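Proteasome protein (Corynebacterium glutamicum ATCC 13032, PDB 2P90) is of unknown function but belongs to the PAC2 family, whose relatives include proteasome assembly chaperones, and forms a trimer in the crystal. Local coordinates at residues P16-Q21 and R56-F61; A36-A41 and L138-M143; E65-R70 and E111-W116; L91-V96 and P103-S108; Y197-P202 and L215-S220. All blocks are in the same frame, centred on the assembly; numbering follows the deposited sequence.

Contact 1 (P16-Q21 and R56-F61)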
# COMPACT_ATOMS: atom_id res chain seq x y z
N PRO B 16 -29.14 17.52 8.53
CA PRO B 16 -30.32 17.50 7.67
C PRO B 16 -31.44 16.62 8.25
O PRO B 16 -31.17 15.58 8.86
CB PRO B 16 -29.80 16.90 6.36
CG PRO B 16 -28.28 16.87 6.51
CD PRO B 16 -28.04 16.71 7.95
N GLU B 17 -32.67 17.06 8.04
CA GLU B 17 -33.84 16.36 8.55
C GLU B 17 -34.25 15.40 7.44
O GLU B 17 -34.78 15.84 6.41
CB GLU B 17 -34.98 17.35 8.97
CG GLU B 17 -36.24 16.73 9.58
CD GLU B 17 -36.02 16.05 10.96
OE1 GLU B 17 -35.78 16.75 12.00
OE2 GLU B 17 -36.09 14.80 11.00
N VAL B 18 -33.99 14.11 7.67
CA VAL B 18 -34.10 13.02 6.68
C VAL B 18 -35.49 12.37 6.56
O VAL B 18 -35.63 11.30 5.95
CB VAL B 18 -33.07 11.88 6.99
CG1 VAL B 18 -33.24 10.71 6.02
CG2 VAL B 18 -31.65 12.40 6.96
N SER B 19 -36.53 12.99 7.13
CA SER B 19 -37.88 12.43 7.00
C SER B 19 -38.42 12.67 5.56
O SER B 19 -37.94 13.60 4.86
CB SER B 19 -38.82 12.96 8.10
OG SER B 19 -39.23 14.29 7.84
N GLY B 20 -39.40 11.87 5.11
CA GLY B 20 -40.05 10.84 5.92
C GLY B 20 -41.54 11.15 6.15
O GLY B 20 -41.94 11.69 7.19
N GLN B 21 -42.34 10.83 5.13
CA GLN B 21 -43.80 10.73 5.23
C GLN B 21 -44.48 10.24 3.94
O GLN B 21 -45.61 10.64 3.67
CB GLN B 21 -44.42 12.06 5.73
CG GLN B 21 -44.77 13.12 4.66
CD GLN B 21 -43.59 13.53 3.76
OE1 GLN B 21 -42.50 13.89 4.23
NE2 GLN B 21 -43.83 13.50 2.44
N ARG B 56 -28.10 16.12 0.44
CA ARG B 56 -27.56 16.91 1.54
C ARG B 56 -26.59 16.01 2.30
O ARG B 56 -26.93 14.84 2.60
CB ARG B 56 -28.66 17.41 2.51
CG ARG B 56 -29.71 18.47 2.03
CD ARG B 56 -29.13 19.86 1.68
NE ARG B 56 -29.11 20.08 0.21
CZ ARG B 56 -30.15 20.51 -0.53
NH1 ARG B 56 -31.33 20.78 0.04
NH2 ARG B 56 -30.03 20.64 -1.85
N LEU B 57 -25.40 16.54 2.60
CA LEU B 57 -24.37 15.84 3.40
C LEU B 57 -24.80 15.62 4.87
O LEU B 57 -25.19 16.56 5.56
CB LEU B 57 -23.05 16.61 3.36
CG LEU B 57 -21.82 15.93 3.98
CD1 LEU B 57 -21.54 14.60 3.31
CD2 LEU B 57 -20.61 16.84 3.85
N ILE B 58 -24.74 14.37 5.33
CA ILE B 58 -25.07 14.03 6.71
C ILE B 58 -23.83 13.84 7.60
O ILE B 58 -23.76 14.38 8.72
CB ILE B 58 -25.86 12.71 6.75
CG1 ILE B 58 -27.27 12.90 6.17
CG2 ILE B 58 -25.89 12.12 8.18
CD1 ILE B 58 -28.02 11.64 6.08
N ALA B 59 -22.86 13.07 7.10
CA ALA B 59 -21.63 12.75 7.84
C ALA B 59 -20.46 12.66 6.88
O ALA B 59 -20.62 12.22 5.74
CB ALA B 59 -21.79 11.45 8.59
N SER B 60 -19.29 13.10 7.35
CA SER B 60 -18.05 12.97 6.61
C SER B 60 -17.08 12.14 7.41
O SER B 60 -16.80 12.42 8.56
CB SER B 60 -17.41 14.33 6.36
OG SER B 60 -18.06 14.98 5.29
N PHE B 61 -16.56 11.11 6.77
CA PHE B 61 -15.50 10.34 7.35
C PHE B 61 -14.14 11.06 7.28
O PHE B 61 -13.87 11.87 6.35
CB PHE B 61 -15.49 8.95 6.72
CG PHE B 61 -16.64 8.08 7.17
CD1 PHE B 61 -16.46 7.11 8.14
CD2 PHE B 61 -17.93 8.27 6.63
CE1 PHE B 61 -17.54 6.30 8.57
CE2 PHE B 61 -19.02 7.47 7.06
CZ PHE B 61 -18.82 6.48 8.04
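P16 lays its ring over the backbone of L57: CG sits 3.2 Å from L57 O, and CD comes close to the same oxygen. The neighbouring ring carbon, P16 CB, meets R56 CB at 4.0 Å; beyond that carbon the arginine chain bends away, so only its aliphatic root takes part. A proline suits this place because it offers a compact apolar edge to a strand. Strand 54-61 runs between the short strand 9-11 and strand 92-97 of the mixed sheet, and carries a classic beta bulge in which I58 and A59 both face L93. I58 reaches the loop with its longer branch. CG1 lies 4.1 Å from P16 CG, and with CD1 anti to CA (chi2 175°) the methyl extends to V18 CG2 at 3.8 Å, the two side chains crossing at about a right angle. F130 packs on both V18 and I58, and V95 of strand 92-97 touches the same pair.

Contact 2 (A36-A41 and L138-M143)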
# COMPACT_ATOMS: atom_id res chain seq x y z
N ALA B 36 -14.36 -3.24 -6.49
CA ALA B 36 -14.97 -3.90 -7.65
C ALA B 36 -15.49 -2.84 -8.62
O ALA B 36 -16.67 -2.43 -8.57
CB ALA B 36 -16.07 -4.85 -7.22
N ASP B 37 -14.61 -2.39 -9.50
CA ASP B 37 -14.91 -1.20 -10.31
C ASP B 37 -14.96 -1.43 -11.84
O ASP B 37 -14.72 -0.47 -12.60
CB ASP B 37 -13.93 -0.08 -9.98
CG ASP B 37 -13.96 0.31 -8.50
OD1 ASP B 37 -15.04 0.72 -7.97
OD2 ASP B 37 -12.88 0.18 -7.86
N ALA B 38 -15.26 -2.67 -12.26
CA ALA B 38 -15.39 -3.00 -13.68
C ALA B 38 -16.36 -2.03 -14.39
O ALA B 38 -17.46 -1.79 -13.90
CB ALA B 38 -15.84 -4.43 -13.87
N GLY B 39 -15.92 -1.45 -15.50
CA GLY B 39 -16.73 -0.49 -16.25
C GLY B 39 -16.98 0.82 -15.50
O GLY B 39 -17.79 1.67 -15.97
N HIS B 40 -16.30 0.97 -14.35
CA HIS B 40 -16.38 2.18 -13.51
C HIS B 40 -17.78 2.35 -12.96
O HIS B 40 -18.20 3.47 -12.67
CB HIS B 40 -16.04 3.43 -14.32
CG HIS B 40 -14.69 3.38 -14.95
ND1 HIS B 40 -13.68 4.22 -14.57
CD2 HIS B 40 -14.19 2.58 -15.91
CE1 HIS B 40 -12.59 3.93 -15.26
NE2 HIS B 40 -12.87 2.94 -16.09
N ALA B 41 -18.48 1.24 -12.80
CA ALA B 41 -19.92 1.27 -12.62
C ALA B 41 -20.40 1.63 -11.21
O ALA B 41 -21.52 2.14 -11.04
CB ALA B 41 -20.55 -0.04 -13.11
N LEU B 138 -22.81 -2.10 -3.56
CA LEU B 138 -22.67 -2.25 -5.00
C LEU B 138 -21.28 -2.72 -5.39
O LEU B 138 -20.29 -2.26 -4.82
CB LEU B 138 -22.97 -0.93 -5.68
CG LEU B 138 -24.29 -0.25 -5.31
CD1 LEU B 138 -24.47 1.00 -6.19
CD2 LEU B 138 -25.52 -1.20 -5.39
N TYR B 139 -21.22 -3.64 -6.37
CA TYR B 139 -19.99 -4.26 -6.86
C TYR B 139 -20.12 -4.34 -8.37
O TYR B 139 -21.21 -4.53 -8.87
CB TYR B 139 -19.86 -5.68 -6.31
CG TYR B 139 -19.94 -5.76 -4.80
CD1 TYR B 139 -18.77 -5.70 -4.04
CD2 TYR B 139 -21.18 -5.90 -4.14
CE1 TYR B 139 -18.82 -5.75 -2.68
CE2 TYR B 139 -21.23 -5.95 -2.74
CZ TYR B 139 -20.04 -5.87 -2.03
OH TYR B 139 -19.99 -5.92 -0.66
N ALA B 140 -19.02 -4.14 -9.11
CA ALA B 140 -18.99 -4.41 -10.55
C ALA B 140 -17.83 -5.36 -10.82
O ALA B 140 -16.64 -5.04 -10.54
CB ALA B 140 -18.86 -3.15 -11.34
N ALA B 141 -18.16 -6.54 -11.35
CA ALA B 141 -17.14 -7.57 -11.61
C ALA B 141 -16.93 -7.80 -13.07
O ALA B 141 -17.90 -7.85 -13.81
CB ALA B 141 -17.49 -8.93 -10.89
N PRO B 142 -15.66 -7.98 -13.48
CA PRO B 142 -15.42 -8.34 -14.88
C PRO B 142 -15.84 -9.79 -15.05
O PRO B 142 -15.43 -10.64 -14.24
CB PRO B 142 -13.91 -8.19 -15.05
CG PRO B 142 -13.32 -8.29 -13.65
CD PRO B 142 -14.41 -7.95 -12.68
N MET B 143 -16.65 -10.09 -16.07
CA MET B 143 -17.12 -11.47 -16.28
C MET B 143 -17.01 -11.92 -17.73
O MET B 143 -16.81 -11.11 -18.66
CB MET B 143 -18.57 -11.67 -15.78
CG MET B 143 -18.80 -11.48 -14.27
SD MET B 143 -17.90 -12.58 -13.11
CE MET B 143 -18.94 -12.34 -11.68
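A36 O accepts the backbone N-H of A140 at 3.0 Å, and A140 O in turn accepts from A38 N at 3.2 Å. Together they make a single beta bridge, D37 with A140, where the loop after strand 27-33 runs beside strand 134-143 before turning into helix 41-52. Each donor stands well above the plane of its carbonyl, by 49° at A36 O and 55° at A140 O. Methyl groups pack against the two backbones: A140 CB approaches A38 O to 3.2 Å and also meets A41 CB at the start of the helix, while A38 CB lies 4.0 Å from P142 CD. A36 CB sits at the edge of the Y139 ring, near its plane, and 4.0 Å from Y139 CB. Alanine suits these positions, since its one methyl packs at such short separations between backbones. Further out, D37 turns from the strand and its OD2 accepts from G34 N within the same loop. H40 occupies the N-cap position of helix 41-52, and its NE2 is bonded to A207 O. On the strand side, the far end of the tyrosine is tied to helix 179-189, Y139 OH being hydrogen-bonded to E184 OE2 and S180 OG.

Contact 3 (E65-R70 and E111-W116)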
# COMPACT_ATOMS: atom_id res chain seq x y z
N GLU B 65 -7.83 8.87 9.22
CA GLU B 65 -7.99 7.58 9.88
C GLU B 65 -8.07 6.43 8.88
O GLU B 65 -7.78 5.31 9.25
CB GLU B 65 -9.23 7.56 10.81
CG GLU B 65 -9.15 8.48 12.06
CD GLU B 65 -8.08 8.08 13.08
OE1 GLU B 65 -7.90 6.88 13.40
OE2 GLU B 65 -7.42 8.99 13.60
N LEU B 66 -8.43 6.72 7.63
CA LEU B 66 -9.00 5.73 6.72
C LEU B 66 -8.22 5.45 5.45
O LEU B 66 -8.28 4.34 4.94
CB LEU B 66 -10.48 6.06 6.41
CG LEU B 66 -11.46 5.91 7.62
CD1 LEU B 66 -12.86 6.52 7.33
CD2 LEU B 66 -11.61 4.47 8.12
N ILE B 67 -7.42 6.42 5.00
CA ILE B 67 -6.79 6.40 3.67
C ILE B 67 -5.24 6.33 3.73
O ILE B 67 -4.58 7.05 4.53
CB ILE B 67 -7.19 7.70 2.85
CG1 ILE B 67 -8.74 7.85 2.68
CG2 ILE B 67 -6.40 7.86 1.53
CD1 ILE B 67 -9.47 6.72 1.94
N ASP B 68 -4.68 5.48 2.87
CA ASP B 68 -3.25 5.51 2.54
C ASP B 68 -3.11 6.47 1.38
O ASP B 68 -3.38 6.13 0.24
CB ASP B 68 -2.75 4.11 2.10
CG ASP B 68 -1.24 4.09 1.79
OD1 ASP B 68 -0.68 5.09 1.25
OD2 ASP B 68 -0.59 3.05 2.07
N TYR B 69 -2.65 7.69 1.65
CA TYR B 69 -2.72 8.72 0.61
C TYR B 69 -1.69 8.51 -0.49
O TYR B 69 -1.88 9.00 -1.61
CB TYR B 69 -2.51 10.09 1.19
CG TYR B 69 -3.56 10.63 2.11
CD1 TYR B 69 -4.52 11.53 1.63
CD2 TYR B 69 -3.55 10.32 3.47
CE1 TYR B 69 -5.46 12.10 2.51
CE2 TYR B 69 -4.48 10.86 4.33
CZ TYR B 69 -5.42 11.75 3.85
OH TYR B 69 -6.31 12.32 4.73
N ARG B 70 -0.60 7.81 -0.17
CA ARG B 70 0.38 7.48 -1.19
C ARG B 70 -0.12 6.40 -2.16
O ARG B 70 0.28 6.39 -3.34
CB ARG B 70 1.79 7.20 -0.64
CG ARG B 70 2.56 8.46 -0.27
CD ARG B 70 3.99 8.17 0.34
NE ARG B 70 4.97 7.95 -0.71
CZ ARG B 70 5.47 6.76 -1.09
NH1 ARG B 70 5.10 5.61 -0.49
NH2 ARG B 70 6.33 6.73 -2.12
N GLU B 111 -13.31 3.36 -0.97
CA GLU B 111 -13.21 2.26 -0.00
C GLU B 111 -12.03 2.60 0.93
O GLU B 111 -10.95 2.84 0.43
CB GLU B 111 -12.92 0.92 -0.71
CG GLU B 111 -12.54 -0.19 0.25
CD GLU B 111 -12.20 -1.51 -0.42
OE1 GLU B 111 -11.41 -1.53 -1.41
OE2 GLU B 111 -12.72 -2.55 0.07
N PRO B 112 -12.22 2.61 2.28
CA PRO B 112 -11.04 2.84 3.17
C PRO B 112 -9.89 1.86 2.96
O PRO B 112 -10.14 0.67 2.74
CB PRO B 112 -11.62 2.63 4.58
CG PRO B 112 -13.08 3.07 4.41
CD PRO B 112 -13.49 2.51 3.04
N ASP B 113 -8.64 2.34 3.03
CA ASP B 113 -7.48 1.44 3.06
C ASP B 113 -7.32 0.83 4.48
O ASP B 113 -6.86 -0.30 4.63
CB ASP B 113 -6.18 2.17 2.72
CG ASP B 113 -6.15 2.74 1.34
OD1 ASP B 113 -5.87 1.99 0.35
OD2 ASP B 113 -6.33 3.98 1.22
N LEU B 114 -7.74 1.59 5.50
CA LEU B 114 -7.41 1.29 6.89
C LEU B 114 -8.65 1.15 7.78
O LEU B 114 -9.75 1.65 7.45
CB LEU B 114 -6.50 2.41 7.46
CG LEU B 114 -5.36 2.97 6.57
CD1 LEU B 114 -4.71 4.17 7.19
CD2 LEU B 114 -4.29 1.91 6.19
N ARG B 115 -8.44 0.49 8.93
CA ARG B 115 -9.43 0.44 10.00
C ARG B 115 -10.83 -0.12 9.59
O ARG B 115 -11.87 0.47 9.99
CB ARG B 115 -9.63 1.84 10.60
CG ARG B 115 -8.42 2.46 11.30
CD ARG B 115 -8.91 3.19 12.57
NE ARG B 115 -7.77 3.39 13.40
CZ ARG B 115 -7.47 2.75 14.51
NH1 ARG B 115 -8.26 1.91 15.11
NH2 ARG B 115 -6.30 3.02 15.03
N TRP B 116 -10.85 -1.22 8.84
CA TRP B 116 -12.12 -1.83 8.43
C TRP B 116 -13.08 -2.17 9.61
O TRP B 116 -14.29 -1.99 9.48
CB TRP B 116 -11.89 -3.04 7.54
CG TRP B 116 -11.45 -2.71 6.12
CD1 TRP B 116 -11.14 -1.46 5.57
CD2 TRP B 116 -11.23 -3.65 5.08
NE1 TRP B 116 -10.76 -1.59 4.26
CE2 TRP B 116 -10.80 -2.92 3.93
CE3 TRP B 116 -11.33 -5.04 5.01
CZ2 TRP B 116 -10.49 -3.56 2.72
CZ3 TRP B 116 -11.00 -5.68 3.80
CH2 TRP B 116 -10.59 -4.93 2.69
O HOH W 1 -5.57 5.89 13.19
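Two turns that lead into helices meet at the subunit interface of the trimer, where L66 O is gripped by two backbone N-H groups of the loop ahead of helix 116-129. L114 N gives the firmer bond, 2.9 Å long to L66 O and tilted 33° from the carbonyl plane; D113 N gives a weak one. D113 returns the connection with its side chain, OD2 accepting from D68 N at 2.8 Å from above the carboxylate plane. Aspartate is apt here because its short chain brings the carboxylate to the backbone of D68, whose OD1 accepts from S71 N at the start of the next helix. R72 holds D113 OD2 in a salt bridge, and OD1 pairs with R70 of the second subunit. L66 and P112 lie side by side, L66 CD2 to P112 CB 4.0 Å, and F119 packs on both. E65 OE1 stands 3.5 Å from R115 NE, well out of the guanidinium plane, a salt bridge of charge alone; water 1 donates to E65 OE1 and accepts weakly from R115 NE. W116 NE1 bonds to P112 O at 2.8 Å in its ring plane, and the indole stacks on Y69 of the second subunit. E65 OE2 also pairs with R115 of the third subunit and R115 NH2 with E65 of the second, as the symmetry of a cyclic trimer requires.

Contact 4 (L91-V96 and P103-S108)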
# COMPACT_ATOMS: atom_id res chain seq x y z
N LEU B 91 -15.48 10.68 1.59
CA LEU B 91 -16.26 9.51 1.89
C LEU B 91 -17.36 10.08 2.79
O LEU B 91 -17.10 10.45 3.93
CB LEU B 91 -15.41 8.46 2.63
CG LEU B 91 -16.05 7.14 3.13
CD1 LEU B 91 -16.55 6.29 1.96
CD2 LEU B 91 -15.08 6.36 3.92
N GLY B 92 -18.56 10.22 2.25
CA GLY B 92 -19.62 10.84 3.00
C GLY B 92 -20.89 10.05 2.95
O GLY B 92 -21.09 9.23 2.05
N LEU B 93 -21.74 10.29 3.94
CA LEU B 93 -23.10 9.79 3.99
C LEU B 93 -24.02 10.94 3.61
O LEU B 93 -23.94 12.05 4.19
CB LEU B 93 -23.43 9.29 5.40
CG LEU B 93 -24.82 8.67 5.60
CD1 LEU B 93 -24.98 7.46 4.70
CD2 LEU B 93 -24.99 8.25 7.06
N HIS B 94 -24.87 10.69 2.62
CA HIS B 94 -25.81 11.72 2.12
C HIS B 94 -27.23 11.28 2.24
O HIS B 94 -27.51 10.07 2.17
CB HIS B 94 -25.59 12.03 0.64
CG HIS B 94 -24.23 12.58 0.34
ND1 HIS B 94 -23.15 11.76 0.06
CD2 HIS B 94 -23.78 13.85 0.28
CE1 HIS B 94 -22.09 12.51 -0.16
NE2 HIS B 94 -22.45 13.78 -0.03
N VAL B 95 -28.12 12.27 2.43
CA VAL B 95 -29.55 12.06 2.18
C VAL B 95 -29.81 12.51 0.74
O VAL B 95 -29.46 13.62 0.35
CB VAL B 95 -30.51 12.75 3.22
CG1 VAL B 95 -30.21 14.22 3.45
CG2 VAL B 95 -32.02 12.53 2.81
N VAL B 96 -30.36 11.60 -0.06
CA VAL B 96 -30.66 11.91 -1.47
C VAL B 96 -32.18 11.78 -1.70
O VAL B 96 -32.83 10.89 -1.15
CB VAL B 96 -29.85 10.99 -2.46
CG1 VAL B 96 -30.03 11.46 -3.94
CG2 VAL B 96 -28.33 10.92 -2.08
N PRO B 103 -36.84 10.19 0.26
CA PRO B 103 -35.45 10.13 0.72
C PRO B 103 -34.83 8.74 0.68
O PRO B 103 -35.49 7.74 0.97
CB PRO B 103 -35.53 10.62 2.18
CG PRO B 103 -36.96 10.29 2.62
CD PRO B 103 -37.80 10.39 1.38
N PHE B 104 -33.56 8.68 0.30
CA PHE B 104 -32.74 7.52 0.61
C PHE B 104 -31.33 7.97 1.01
O PHE B 104 -30.94 9.14 0.86
CB PHE B 104 -32.69 6.51 -0.54
CG PHE B 104 -32.07 7.03 -1.81
CD1 PHE B 104 -30.76 6.69 -2.15
CD2 PHE B 104 -32.81 7.86 -2.67
CE1 PHE B 104 -30.20 7.15 -3.34
CE2 PHE B 104 -32.27 8.34 -3.86
CZ PHE B 104 -30.95 7.99 -4.20
N LEU B 105 -30.58 7.00 1.51
CA LEU B 105 -29.25 7.26 2.01
C LEU B 105 -28.17 6.66 1.11
O LEU B 105 -28.28 5.54 0.60
CB LEU B 105 -29.14 6.72 3.44
CG LEU B 105 -29.33 7.72 4.55
CD1 LEU B 105 -30.46 8.70 4.34
CD2 LEU B 105 -29.43 6.99 5.91
N MET B 106 -27.11 7.42 0.94
CA MET B 106 -25.98 6.96 0.18
C MET B 106 -24.64 7.18 0.94
O MET B 106 -24.33 8.28 1.43
CB MET B 106 -25.99 7.63 -1.20
CG MET B 106 -24.85 7.18 -2.09
SD MET B 106 -25.14 7.44 -3.85
CE MET B 106 -25.18 5.74 -4.29
N LEU B 107 -23.89 6.10 1.06
CA LEU B 107 -22.52 6.16 1.53
C LEU B 107 -21.63 5.91 0.32
O LEU B 107 -21.60 4.82 -0.25
CB LEU B 107 -22.24 5.13 2.63
CG LEU B 107 -20.80 5.07 3.12
CD1 LEU B 107 -20.44 6.35 3.89
CD2 LEU B 107 -20.61 3.82 3.99
N SER B 108 -20.92 6.95 -0.08
CA SER B 108 -20.10 6.83 -1.24
C SER B 108 -18.79 7.57 -1.07
O SER B 108 -18.69 8.48 -0.28
CB SER B 108 -20.87 7.31 -2.47
OG SER B 108 -21.09 8.70 -2.41
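Six backbone hydrogen bonds join strands 92-97 and 103-108 in antiparallel register, pairing G92 with S108, H94 with M106 and V96 with F104, the axes of residues 92-96 and 103-108 approaching to 4.6 Å. The tightest rung is the last, where V96 N to F104 O and F104 N to V96 O both measure 2.7 Å. On the face that carries V96, F104 and M106, the phenyl ring is the main feature. Its CG stands between the backbone N and the carbonyl carbon (chi1 63°), and one face of the ring is turned to V96, whose CB stands over it, 3.9 Å from the centroid and displaced toward the rim in a CH-pi contact. V96 CG1 touches F104 CZ at 3.6 Å, and CG2 reaches M106 CB. A branched residue suits this spot because its separate methyls meet different neighbours. The two strands form a beta hairpin in the mixed sheet, with strands 54-61 and 27-33 as its outer neighbours. Leucines and valine dominate the other face: L93 CD1 lies 4.1 Å from L107 CB, V95 CG2 meets P103 CB at 4.0 Å, and V95 CB meets L105 CD1. Helix 116-129 lies on this side, with L126 against L93, and F119 and V123 against L107.

Contact 5 (Y197-P202 and L215-S220)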
# COMPACT_ATOMS: atom_id res chain seq x y z
N TYR B 197 -25.21 -6.27 -4.41
CA TYR B 197 -25.51 -6.43 -5.84
C TYR B 197 -24.26 -6.30 -6.69
O TYR B 197 -23.56 -5.29 -6.68
CB TYR B 197 -26.56 -5.43 -6.34
CG TYR B 197 -27.92 -5.43 -5.67
CD1 TYR B 197 -28.35 -6.49 -4.84
CD2 TYR B 197 -28.81 -4.38 -5.91
CE1 TYR B 197 -29.63 -6.48 -4.24
CE2 TYR B 197 -30.10 -4.36 -5.33
CZ TYR B 197 -30.49 -5.41 -4.50
OH TYR B 197 -31.73 -5.34 -3.92
N THR B 198 -23.98 -7.33 -7.46
CA THR B 198 -22.91 -7.29 -8.41
C THR B 198 -23.46 -7.28 -9.84
O THR B 198 -24.25 -8.15 -10.23
CB THR B 198 -22.01 -8.53 -8.20
OG1 THR B 198 -21.69 -8.64 -6.81
CG2 THR B 198 -20.74 -8.44 -9.03
N VAL B 199 -23.02 -6.32 -10.62
CA VAL B 199 -23.35 -6.26 -12.03
C VAL B 199 -22.18 -6.93 -12.76
O VAL B 199 -21.02 -6.81 -12.33
CB VAL B 199 -23.61 -4.78 -12.46
CG1 VAL B 199 -22.32 -3.94 -12.36
CG2 VAL B 199 -24.21 -4.68 -13.84
N HIS B 200 -22.48 -7.66 -13.84
CA HIS B 200 -21.47 -8.42 -14.58
C HIS B 200 -21.09 -7.66 -15.82
O HIS B 200 -21.96 -7.32 -16.61
CB HIS B 200 -22.03 -9.78 -14.99
CG HIS B 200 -22.33 -10.67 -13.83
ND1 HIS B 200 -22.24 -12.05 -13.91
CD2 HIS B 200 -22.68 -10.39 -12.56
CE1 HIS B 200 -22.56 -12.57 -12.73
NE2 HIS B 200 -22.81 -11.58 -11.89
N VAL B 201 -19.80 -7.37 -15.98
CA VAL B 201 -19.35 -6.51 -17.05
C VAL B 201 -18.44 -7.35 -17.94
O VAL B 201 -17.61 -8.08 -17.41
CB VAL B 201 -18.59 -5.29 -16.46
CG1 VAL B 201 -18.03 -4.36 -17.56
CG2 VAL B 201 -19.48 -4.52 -15.43
N PRO B 202 -18.61 -7.28 -19.30
CA PRO B 202 -17.70 -8.02 -20.19
C PRO B 202 -16.28 -7.73 -19.77
O PRO B 202 -15.92 -6.57 -19.63
CB PRO B 202 -18.01 -7.42 -21.57
CG PRO B 202 -19.38 -6.94 -21.47
CD PRO B 202 -19.63 -6.54 -20.07
N LEU B 215 -26.33 1.75 -15.29
CA LEU B 215 -27.79 1.67 -15.51
C LEU B 215 -28.43 0.47 -14.82
O LEU B 215 -29.39 0.61 -14.06
CB LEU B 215 -28.09 1.62 -17.03
CG LEU B 215 -29.53 1.79 -17.53
CD1 LEU B 215 -30.22 3.10 -17.05
CD2 LEU B 215 -29.57 1.74 -19.04
N LYS B 216 -27.87 -0.71 -15.08
CA LYS B 216 -28.34 -1.91 -14.43
C LYS B 216 -28.29 -1.82 -12.90
O LYS B 216 -29.29 -2.15 -12.25
CB LYS B 216 -27.57 -3.14 -14.95
CG LYS B 216 -28.25 -4.47 -14.63
CD LYS B 216 -29.72 -4.48 -15.10
CE LYS B 216 -30.61 -5.29 -14.16
NZ LYS B 216 -30.63 -6.74 -14.50
N LEU B 217 -27.16 -1.39 -12.33
CA LEU B 217 -27.09 -1.23 -10.86
C LEU B 217 -28.16 -0.25 -10.36
O LEU B 217 -28.83 -0.53 -9.38
CB LEU B 217 -25.70 -0.77 -10.37
CG LEU B 217 -24.53 -1.74 -10.31
CD1 LEU B 217 -23.25 -0.95 -10.03
CD2 LEU B 217 -24.72 -2.86 -9.27
N LEU B 218 -28.33 0.86 -11.06
CA LEU B 218 -29.27 1.86 -10.63
C LEU B 218 -30.74 1.37 -10.71
O LEU B 218 -31.52 1.58 -9.77
CB LEU B 218 -29.05 3.17 -11.39
CG LEU B 218 -27.79 3.98 -11.04
CD1 LEU B 218 -27.76 5.29 -11.79
CD2 LEU B 218 -27.72 4.24 -9.52
N GLN B 219 -31.10 0.69 -11.80
CA GLN B 219 -32.46 0.16 -11.90
C GLN B 219 -32.71 -0.99 -10.92
O GLN B 219 -33.83 -1.16 -10.45
CB GLN B 219 -32.90 -0.10 -13.38
CG GLN B 219 -32.18 -1.18 -14.18
CD GLN B 219 -32.25 -0.95 -15.72
OE1 GLN B 219 -32.91 -0.02 -16.22
NE2 GLN B 219 -31.55 -1.81 -16.47
N SER B 220 -31.66 -1.71 -10.53
CA SER B 220 -31.82 -2.73 -9.48
C SER B 220 -32.14 -2.07 -8.13
O SER B 220 -32.93 -2.59 -7.34
CB SER B 220 -30.58 -3.61 -9.38
OG SER B 220 -30.26 -4.14 -10.64
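V199 points from the strand into the helix, and its CB already lies 3.8 Å from L217 CG and close to L217 CD2. From there the two methyls part. CG1, placed between the backbone N and the carbonyl carbon (chi1 66°), packs on L217 CG at 3.7 Å and on CD1, while CG2, anti to the backbone N, meets K216 CB at 3.9 Å and then CG. The leucine crosses the valine at about a right angle. L217 CD2 also reaches back to the backbone, 3.7 Å from Y197 O. Valine and leucine suit the buried seam, one short and branched on the strand, the other long enough to span to it. K216 lends only its aliphatic start; its chain bends away, and NZ forms a salt bridge with D165. One turn later S220 sets its CB 4.0 Å from Y197 CD2. The serine is small enough to admit the ring, and its OG bonds to K216 O at 2.7 Å, on the opposite face of that carbonyl from S220 N. The tyrosine hydroxyl bonds to S224 farther along the helix. Residues 215-220 of helix 211-225 run roughly antiparallel to residues 197-202 (153° between their directions), packed on one face of the sheet, with strands 134-143 and 153-157 flanking strand 194-202 and helix 41-52 packing beside L217 and L218.

In the fold
Four of the five contacts reach the central mixed sheet. Contacts 1 and 4 lie at one end, centres 7 Å apart, because strands 54-61 and 92-97 are neighbours; contacts 2 and 5 lie further across, 8 Å apart, on neighbouring strands 134-143 and 194-202. About 28 Å separates the centres of contacts 1 and 2. Contact 3 stands off the sheet, touching contact 4 through L66, P112 and L91 and contact 1 through L66 and F61. Along the chain the segments of contacts 1 and 2 alternate, contact 1 closes before contact 3 opens, contact 4 nests inside contact 3 and contact 3 inside contact 2, and contact 5 comes last. Sheet packing thus builds the subunit, and contact 3 joins it to its partners.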